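Local coordinates for putative lipoprotein (Bacteroides fragilis, PDB 4GBS), which is a putative lipoprotein of the HmuY family and probably binds heme, although its exact function has not been established, at residues G19-H25 / N46-I52; A26-G30 / Y194-Y198. All coordinates share one frame; numbering follows the deposited sequence.

Both interactions involve the hairpin of strands 19-24 and 29-35, at one border of the large antiparallel sheet. Interaction 2 lies within that sheet and joins 26-30 to the end of strand 189-195 through backbone hydrogen bonds. Interaction 1 joins two sheets instead. There F20 packs on the turn of the 43-46/51-54 hairpin, and the contact is carried by apolar groups. Both are partly buried. G30 is buried and F20 partly so, while H25 and H28 are exposed. The two meet directly: D24 N probably bonds to S29 O, and F20 packs beside Y194. Each uses a G1 bulge, at L50 and at H28.

Interaction 1 (G19-H25 / N46-I52); sequences GFITIDH and NLHTLQI
The F20 ring has the backbone of L50 over one face and the L47 methyl CD2 at its edge. L50 CA sits 3.7 Å from the ring centroid and 12° off the ring normal, a well-centred CH-pi contact. L47 CD2 approaches F20 CE2 to 4.0 Å near the plane of the ring. The second flat group, the H25 imidazole, just past the end of strand 19-24, has I23 CG2 over one face, offset toward the rim. The contact is sheet-to-sheet packing: strand 19-24 borders the large antiparallel sheet, and 46-52 spans the turn of the 43-46/51-54 hairpin in the smaller one and the start of its second strand.

That turn carries a G1 beta bulge, in which L50 and Q51 both face N46. L50 has the left-handed backbone usual at this position. The hairpin pair is closed by N46 N to Q51 O and Q51 N to N46 O. N46 also forms an Asx motif. Its OD1 accepts T49 N at 3.1 Å, with the donor well above the carbonyl plane.

The L50 side chain crosses F20 at about a right angle. With CG anti to the carbonyl carbon (chi1 -53°), it passes the F20 ring, CD2 meeting CE2 at 3.6 Å, and sends CD1 on to I23. CD1 meets I23 CG2 tip to tip at 3.8 Å, and also touches H25 CE1. Along the strand, I52 CG1 fills in beside G19, which has no side chain, and also reaches F20 CE1. F20 further touches V32 and I45, so its ring is wedged between the two sheets. L47 and L50 both lean on Y194 of strand 189-195. At the far end of the ring, F20 CZ lies 3.5 Å from the carbonyl oxygen N46 O.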
loop_
_atom_site.group_PDB
_atom_site.type_symbol
_atom_site.label_atom_id
_atom_site.label_comp_id
_atom_site.label_asym_id
_atom_site.label_seq_id
_atom_site.Cartn_x
_atom_site.Cartn_y
_atom_site.Cartn_z
ATOM N N GLY A 19 5.800 4.037 -10.907
ATOM C CA GLY A 19 4.438 3.964 -11.423
ATOM C C GLY A 19 4.040 2.552 -11.805
ATOM O O GLY A 19 4.506 1.588 -11.192
ATOM N N PHE A 20 3.193 2.417 -12.835
ATOM C CA PHE A 20 2.740 1.118 -13.330
ATOM C C PHE A 20 3.804 0.606 -14.296
ATOM O O PHE A 20 3.682 0.739 -15.514
ATOM C CB PHE A 20 1.332 1.228 -13.956
ATOM C CG PHE A 20 0.220 1.364 -12.934
ATOM C CD1 PHE A 20 0.000 2.566 -12.269
ATOM C CD2 PHE A 20 -0.611 0.289 -12.638
ATOM C CE1 PHE A 20 -1.024 2.686 -11.314
ATOM C CE2 PHE A 20 -1.648 0.415 -11.694
ATOM C CZ PHE A 20 -1.845 1.612 -11.037
ATOM N N ILE A 21 4.887 0.046 -13.716
ATOM C CA ILE A 21 6.080 -0.440 -14.416
ATOM C C ILE A 21 5.751 -1.709 -15.259
ATOM O O ILE A 21 6.478 -2.005 -16.208
ATOM C CB ILE A 21 7.257 -0.695 -13.435
ATOM C CG1 ILE A 21 6.914 -1.735 -12.333
ATOM C CG2 ILE A 21 7.741 0.631 -12.827
ATOM C CD1 ILE A 21 8.125 -2.258 -11.555
ATOM N N THR A 22 4.647 -2.411 -14.941
ATOM C CA THR A 22 4.146 -3.576 -15.688
ATOM C C THR A 22 2.605 -3.480 -15.773
ATOM O O THR A 22 1.932 -3.213 -14.769
ATOM C CB THR A 22 4.609 -4.897 -15.051
ATOM O OG1 THR A 22 6.028 -4.890 -14.880
ATOM C CG2 THR A 22 4.176 -6.126 -15.843
ATOM N N ILE A 23 2.065 -3.662 -16.983
ATOM C CA ILE A 23 0.627 -3.665 -17.264
ATOM C C ILE A 23 0.342 -4.815 -18.232
ATOM O O ILE A 23 0.966 -4.906 -19.298
ATOM C CB ILE A 23 0.102 -2.307 -17.806
ATOM C CG1 ILE A 23 0.311 -1.161 -16.791
ATOM C CG2 ILE A 23 -1.378 -2.426 -18.178
ATOM C CD1 ILE A 23 0.107 0.240 -17.330
ATOM N N ASP A 24 -0.585 -5.700 -17.843
ATOM C CA ASP A 24 -1.056 -6.811 -18.665
ATOM C C ASP A 24 -2.581 -6.739 -18.666
ATOM O O ASP A 24 -3.237 -7.280 -17.770
ATOM C CB ASP A 24 -0.510 -8.173 -18.178
ATOM C CG ASP A 24 -0.871 -9.377 -19.042
ATOM O OD1 ASP A 24 -1.650 -9.210 -20.018
ATOM O OD2 ASP A 24 -0.370 -10.484 -18.750
ATOM N N HIS A 25 -3.134 -6.020 -19.665
ATOM C CA HIS A 25 -4.571 -5.783 -19.828
ATOM C C HIS A 25 -5.345 -7.087 -20.047
ATOM O O HIS A 25 -6.503 -7.179 -19.627
ATOM C CB HIS A 25 -4.842 -4.826 -20.998
ATOM C CG HIS A 25 -4.388 -3.416 -20.764
ATOM N ND1 HIS A 25 -5.137 -2.533 -19.998
ATOM C CD2 HIS A 25 -3.315 -2.758 -21.265
ATOM C CE1 HIS A 25 -4.481 -1.385 -20.032
ATOM N NE2 HIS A 25 -3.380 -1.471 -20.782
ATOM N N ASN A 46 -4.177 4.761 -8.604
ATOM C CA ASN A 46 -5.489 4.609 -9.190
ATOM C C ASN A 46 -5.429 3.391 -10.121
ATOM O O ASN A 46 -4.846 3.442 -11.209
ATOM C CB ASN A 46 -5.931 5.895 -9.891
ATOM C CG ASN A 46 -7.382 5.922 -10.274
ATOM O OD1 ASN A 46 -7.979 4.913 -10.666
ATOM N ND2 ASN A 46 -7.959 7.107 -10.240
ATOM N N LEU A 47 -5.994 2.278 -9.634
ATOM C CA LEU A 47 -6.056 0.996 -10.320
ATOM C C LEU A 47 -7.091 1.016 -11.454
ATOM O O LEU A 47 -7.010 0.193 -12.363
ATOM C CB LEU A 47 -6.394 -0.108 -9.304
ATOM C CG LEU A 47 -5.307 -0.447 -8.269
ATOM C CD1 LEU A 47 -5.843 -1.370 -7.215
ATOM C CD2 LEU A 47 -4.083 -1.065 -8.919
ATOM N N HIS A 48 -8.048 1.958 -11.411
ATOM C CA HIS A 48 -9.064 2.133 -12.441
ATOM C C HIS A 48 -8.470 2.785 -13.689
ATOM O O HIS A 48 -8.792 2.362 -14.804
ATOM C CB HIS A 48 -10.242 2.982 -11.931
ATOM C CG HIS A 48 -11.100 2.328 -10.890
ATOM N ND1 HIS A 48 -10.647 2.136 -9.585
ATOM C CD2 HIS A 48 -12.393 1.930 -10.963
ATOM C CE1 HIS A 48 -11.662 1.594 -8.927
ATOM N NE2 HIS A 48 -12.736 1.449 -9.716
ATOM N N THR A 49 -7.634 3.834 -13.506
ATOM C CA THR A 49 -7.045 4.594 -14.619
ATOM C C THR A 49 -5.567 4.211 -14.873
ATOM O O THR A 49 -4.994 4.682 -15.862
ATOM C CB THR A 49 -7.143 6.111 -14.355
ATOM O OG1 THR A 49 -6.422 6.458 -13.173
ATOM C CG2 THR A 49 -8.586 6.612 -14.256
ATOM N N LEU A 50 -4.961 3.359 -13.997
ATOM C CA LEU A 50 -3.554 2.911 -14.051
ATOM C C LEU A 50 -2.646 4.152 -14.026
ATOM O O LEU A 50 -1.755 4.325 -14.862
ATOM C CB LEU A 50 -3.268 2.001 -15.266
ATOM C CG LEU A 50 -4.199 0.804 -15.424
ATOM C CD1 LEU A 50 -3.844 -0.003 -16.643
ATOM C CD2 LEU A 50 -4.197 -0.071 -14.190
ATOM N N GLN A 51 -2.916 5.021 -13.049
ATOM C CA GLN A 51 -2.241 6.294 -12.832
ATOM C C GLN A 51 -1.775 6.452 -11.381
ATOM O O GLN A 51 -2.392 5.935 -10.438
ATOM C CB GLN A 51 -3.166 7.463 -13.199
ATOM C CG GLN A 51 -3.503 7.575 -14.682
ATOM C CD GLN A 51 -4.491 8.683 -14.959
ATOM O OE1 GLN A 51 -5.333 9.038 -14.119
ATOM N NE2 GLN A 51 -4.458 9.213 -16.176
ATOM N N ILE A 52 -0.673 7.196 -11.233
ATOM C CA ILE A 52 0.041 7.493 -9.994
ATOM C C ILE A 52 0.079 8.997 -9.816
ATOM O O ILE A 52 0.179 9.744 -10.789
ATOM C CB ILE A 52 1.464 6.840 -10.094
ATOM C CG1 ILE A 52 1.398 5.312 -9.896
ATOM C CG2 ILE A 52 2.553 7.479 -9.216
ATOM C CD1 ILE A 52 0.863 4.835 -8.603
#

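Interaction 2 (A26-G30 / Y194-Y198); sequences ANHSG and YIYPY
This contact is an antiparallel pairing inside the large sheet, where strand 29-35 runs beside strand 189-195. S29 and I195 form a non-hydrogen-bonded pair. G30 and Y194 form the next, hydrogen-bonded pair. Y194 N donates to G30 O at 2.9 Å, while the return bond from G30 N to Y194 O is weak. Past the strand end, Y196 N adds a bond to H28 O at 2.7 Å, so the pairing runs on into the tail. H28 O also receives a CA-H...O contact from I195 CA.

The 26-30 side begins in the turn of the 19-24/29-35 hairpin. H28 and S29 both face D24 in a G1 beta bulge, and H28 has the left-handed backbone this motif uses.

The Y194 ring adds to the G30 pair. Y194 CG stands between its own backbone N and carbonyl carbon (chi1 67°), which lays the ring over the glycine. G30 CA is 3.8 Å from the ring centroid, 29° off the normal, a CH-pi contact. With no side chain on G30, the ring comes down close to the backbone.

At the solvent side, H28 leans on the Y196-P197 peptide, which is cis. Y196 O lies at the edge of the imidazole. The Y196 side chain starts away from 26-30; its ring has P197 CB over one face, and its OH hydrogen-bonds T171 OG1. Where H28 and P197 meet, H28 ND1 lies 3.4 Å from P197 CD.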
loop_
_atom_site.group_PDB
_atom_site.type_symbol
_atom_site.label_atom_id
_atom_site.label_comp_id
_atom_site.label_asym_id
_atom_site.label_seq_id
_atom_site.Cartn_x
_atom_site.Cartn_y
_atom_site.Cartn_z
ATOM N N ALA A 26 -4.711 -8.083 -20.691
ATOM C CA ALA A 26 -5.320 -9.382 -20.967
ATOM C C ALA A 26 -5.553 -10.173 -19.672
ATOM O O ALA A 26 -6.666 -10.652 -19.446
ATOM C CB ALA A 26 -4.439 -10.178 -21.920
ATOM N N ASN A 27 -4.520 -10.272 -18.815
ATOM C CA ASN A 27 -4.562 -11.023 -17.558
ATOM C C ASN A 27 -5.135 -10.222 -16.390
ATOM O O ASN A 27 -5.281 -10.777 -15.297
ATOM C CB ASN A 27 -3.162 -11.489 -17.183
ATOM C CG ASN A 27 -3.022 -12.964 -17.331
ATOM O OD1 ASN A 27 -4.002 -13.698 -17.315
ATOM N ND2 ASN A 27 -1.808 -13.404 -17.592
ATOM N N HIS A 28 -5.462 -8.927 -16.612
ATOM C CA HIS A 28 -5.975 -7.967 -15.606
ATOM C C HIS A 28 -4.974 -7.858 -14.444
ATOM O O HIS A 28 -5.352 -7.897 -13.272
ATOM C CB HIS A 28 -7.380 -8.350 -15.089
ATOM C CG HIS A 28 -8.407 -8.438 -16.159
ATOM N ND1 HIS A 28 -9.054 -7.311 -16.629
ATOM C CD2 HIS A 28 -8.872 -9.521 -16.817
ATOM C CE1 HIS A 28 -9.892 -7.743 -17.556
ATOM N NE2 HIS A 28 -9.815 -9.066 -17.706
ATOM N N SER A 29 -3.687 -7.786 -14.795
ATOM C CA SER A 29 -2.608 -7.749 -13.821
ATOM C C SER A 29 -1.627 -6.610 -14.119
ATOM O O SER A 29 -1.717 -5.945 -15.162
ATOM C CB SER A 29 -1.871 -9.090 -13.802
ATOM O OG SER A 29 -1.053 -9.328 -14.937
ATOM N N GLY A 30 -0.714 -6.396 -13.181
ATOM C CA GLY A 30 0.327 -5.393 -13.307
ATOM C C GLY A 30 1.192 -5.275 -12.071
ATOM O O GLY A 30 0.988 -5.989 -11.077
ATOM N N TYR A 194 -0.407 -6.803 -8.647
ATOM C CA TYR A 194 -1.843 -6.779 -8.402
ATOM C C TYR A 194 -2.612 -7.560 -9.479
ATOM O O TYR A 194 -2.085 -7.868 -10.540
ATOM C CB TYR A 194 -2.365 -5.314 -8.335
ATOM C CG TYR A 194 -2.275 -4.565 -9.651
ATOM C CD1 TYR A 194 -3.301 -4.640 -10.595
ATOM C CD2 TYR A 194 -1.177 -3.764 -9.946
ATOM C CE1 TYR A 194 -3.208 -3.980 -11.819
ATOM C CE2 TYR A 194 -1.092 -3.068 -11.153
ATOM C CZ TYR A 194 -2.101 -3.194 -12.096
ATOM O OH TYR A 194 -1.985 -2.560 -13.313
ATOM N N ILE A 195 -3.864 -7.868 -9.168
ATOM C CA ILE A 195 -4.902 -8.396 -10.048
ATOM C C ILE A 195 -6.050 -7.429 -9.938
ATOM O O ILE A 195 -6.604 -7.297 -8.847
ATOM C CB ILE A 195 -5.351 -9.868 -9.811
ATOM C CG1 ILE A 195 -4.190 -10.859 -9.895
ATOM C CG2 ILE A 195 -6.505 -10.234 -10.775
ATOM C CD1 ILE A 195 -4.529 -12.262 -9.322
ATOM N N TYR A 196 -6.374 -6.712 -11.016
ATOM C CA TYR A 196 -7.497 -5.805 -10.977
ATOM C C TYR A 196 -8.129 -5.732 -12.357
ATOM O O TYR A 196 -7.451 -5.383 -13.330
ATOM C CB TYR A 196 -7.139 -4.394 -10.449
ATOM C CG TYR A 196 -8.364 -3.507 -10.371
ATOM C CD1 TYR A 196 -9.290 -3.655 -9.342
ATOM C CD2 TYR A 196 -8.638 -2.573 -11.366
ATOM C CE1 TYR A 196 -10.479 -2.930 -9.330
ATOM C CE2 TYR A 196 -9.804 -1.808 -11.339
ATOM C CZ TYR A 196 -10.718 -1.984 -10.312
ATOM O OH TYR A 196 -11.859 -1.222 -10.260
ATOM N N PRO A 197 -9.448 -6.039 -12.438
ATOM C CA PRO A 197 -10.345 -6.427 -11.331
ATOM C C PRO A 197 -10.254 -7.923 -11.020
ATOM O O PRO A 197 -10.199 -8.736 -11.938
ATOM C CB PRO A 197 -11.742 -6.037 -11.852
ATOM C CG PRO A 197 -11.542 -5.466 -13.256
ATOM C CD PRO A 197 -10.195 -5.954 -13.701
ATOM N N TYR A 198 -10.201 -8.278 -9.720
ATOM C CA TYR A 198 -10.146 -9.669 -9.273
ATOM C C TYR A 198 -11.563 -10.264 -9.228
ATOM O O TYR A 198 -12.451 -9.728 -8.572
ATOM C CB TYR A 198 -9.442 -9.834 -7.899
ATOM C CG TYR A 198 -9.741 -11.169 -7.239
ATOM C CD1 TYR A 198 -9.197 -12.353 -7.732
ATOM C CD2 TYR A 198 -10.631 -11.258 -6.168
ATOM C CE1 TYR A 198 -9.534 -13.590 -7.182
ATOM C CE2 TYR A 198 -10.963 -12.491 -5.600
ATOM C CZ TYR A 198 -10.406 -13.653 -6.105
ATOM O OH TYR A 198 -10.731 -14.864 -5.538
#